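Local coordinates for enterotoxin-like toxin X (Staphylococcus aureus, PDB 5U75), which inhibits phagocytosis and killing by human neutrophils, interacting in a sialic acid-dependent manner with several glycoproteins on the neutrophil surface, at residues H103-L108 and T155-V159. Residue numbers count along the deposited sequence, not the author numbering.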
# COMPACT_ATOMS: atom_id res chain seq x y z
N HIS A 103 -2.86 2.63 -2.12
CA HIS A 103 -3.40 3.63 -1.17
C HIS A 103 -3.41 5.05 -1.71
O HIS A 103 -4.41 5.77 -1.57
CB HIS A 103 -2.66 3.59 0.17
CG HIS A 103 -2.97 2.38 0.98
ND1 HIS A 103 -3.86 2.40 2.03
CD2 HIS A 103 -2.54 1.10 0.88
CE1 HIS A 103 -3.94 1.20 2.56
NE2 HIS A 103 -3.15 0.39 1.89
N ILE A 104 -2.32 5.45 -2.36
CA ILE A 104 -2.25 6.75 -3.02
C ILE A 104 -3.41 6.92 -4.01
O ILE A 104 -3.96 8.04 -4.12
CB ILE A 104 -0.86 7.01 -3.68
CG1 ILE A 104 0.19 7.25 -2.59
CG2 ILE A 104 -0.92 8.19 -4.66
CD1 ILE A 104 1.62 7.31 -3.08
N SER A 105 -3.82 5.84 -4.68
CA SER A 105 -4.96 5.90 -5.63
C SER A 105 -6.32 6.26 -5.02
O SER A 105 -7.24 6.56 -5.78
CB SER A 105 -5.10 4.58 -6.44
OG SER A 105 -5.71 3.55 -5.68
N TYR A 106 -6.49 6.18 -3.69
CA TYR A 106 -7.70 6.74 -3.05
C TYR A 106 -7.48 8.09 -2.36
O TYR A 106 -8.43 8.67 -1.83
CB TYR A 106 -8.37 5.75 -2.09
CG TYR A 106 -7.59 5.40 -0.84
CD1 TYR A 106 -7.36 6.35 0.18
CD2 TYR A 106 -7.14 4.10 -0.62
CE1 TYR A 106 -6.67 6.02 1.32
CE2 TYR A 106 -6.46 3.76 0.54
CZ TYR A 106 -6.24 4.74 1.49
OH TYR A 106 -5.57 4.43 2.63
N GLY A 107 -6.23 8.55 -2.31
CA GLY A 107 -5.91 9.83 -1.68
C GLY A 107 -4.83 9.82 -0.62
O GLY A 107 -4.51 10.89 -0.09
N LEU A 108 -4.25 8.67 -0.28
CA LEU A 108 -3.19 8.65 0.73
C LEU A 108 -2.00 9.50 0.26
O LEU A 108 -1.69 9.55 -0.93
CB LEU A 108 -2.74 7.23 1.11
CG LEU A 108 -1.99 7.15 2.45
CD1 LEU A 108 -2.92 7.35 3.64
CD2 LEU A 108 -1.24 5.84 2.59
N THR A 155 -4.71 -5.36 5.58
CA THR A 155 -5.63 -4.57 6.36
C THR A 155 -5.00 -3.25 6.74
O THR A 155 -3.78 -3.09 6.69
CB THR A 155 -6.07 -5.34 7.62
OG1 THR A 155 -4.93 -5.80 8.35
CG2 THR A 155 -6.92 -6.54 7.23
N PHE A 156 -5.83 -2.27 7.10
CA PHE A 156 -5.28 -1.00 7.54
C PHE A 156 -6.28 -0.17 8.31
O PHE A 156 -7.48 -0.27 8.05
CB PHE A 156 -4.80 -0.14 6.34
CG PHE A 156 -5.84 0.09 5.29
CD1 PHE A 156 -6.13 -0.88 4.33
CD2 PHE A 156 -6.53 1.29 5.23
CE1 PHE A 156 -7.09 -0.66 3.36
CE2 PHE A 156 -7.49 1.53 4.25
CZ PHE A 156 -7.77 0.54 3.31
N GLU A 157 -5.76 0.67 9.21
CA GLU A 157 -6.55 1.67 9.93
C GLU A 157 -5.71 2.92 9.94
O GLU A 157 -4.84 3.09 10.81
CB GLU A 157 -6.81 1.22 11.37
CG GLU A 157 -7.36 -0.19 11.50
CD GLU A 157 -7.50 -0.63 12.95
OE1 GLU A 157 -6.84 -0.02 13.82
OE2 GLU A 157 -8.26 -1.58 13.20
N LEU A 158 -5.95 3.79 8.97
CA LEU A 158 -5.17 4.98 8.79
C LEU A 158 -5.99 6.21 9.18
O LEU A 158 -7.22 6.25 8.98
CB LEU A 158 -4.71 5.08 7.34
CG LEU A 158 -3.87 3.88 6.87
CD1 LEU A 158 -3.41 4.15 5.44
CD2 LEU A 158 -2.68 3.61 7.78
N VAL A 159 -5.28 7.20 9.72
CA VAL A 159 -5.90 8.42 10.24
C VAL A 159 -5.15 9.63 9.70
O VAL A 159 -3.92 9.68 9.73
CB VAL A 159 -5.88 8.40 11.79
CG1 VAL A 159 -6.30 9.76 12.35
CG2 VAL A 159 -6.79 7.30 12.31
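This is a buried helix-to-sheet contact in the beta-grasp domain of this staphylococcal superantigen. The C-terminal part of helix 92-104 and the turn after it pack on strand 151-160. That strand is the middle one of the five-stranded mixed sheet, between strands 61-72 and 118-123.

No hydrogen bond joins the two segments. Rings and methyl groups make the contact. His103 and Phe156 form a T-shaped pair, with the imidazole edge directed at the phenyl face. Their centroids lie 4.5 Å apart and their planes meet at 76°. Tyr106 adds its hydroxyl end beside Phe156, with OH 3.8 Å from Phe156 CE2.

A type I turn runs from Ile104 to Gly107. A Schellman motif follows the last helical turn, with Gly107 at positive phi. Its 6→1 bond runs from Leu108 N to His103 O (3.2 Å), and Gly107 N donates to Ile104 O (2.9 Å). At these backbone angles a CB on Gly107 would clash with the carbonyl O of Tyr106. The CA-to-CB bonds of His103, Tyr106 and Leu108 all point toward the strand. His103 ND1 and Tyr106 OH are hydrogen-bonded at 2.7 Å, which pairs these two polar atoms beside the apolar side chains of the strand.

Phe156 and Leu158, two apart on the strand, both point toward the helix end. Ile119 and strand 61-72, through Leu66 and Tyr70, extend the same core. The bound glycan lies farther off, its galactose about 12 Å from the Leu158 side chain. Leu158 CD1 sits among three partners: 3.6 Å from Tyr106 OH, 3.7 Å from Leu108 CD1 and 3.9 Å from His103 ND1.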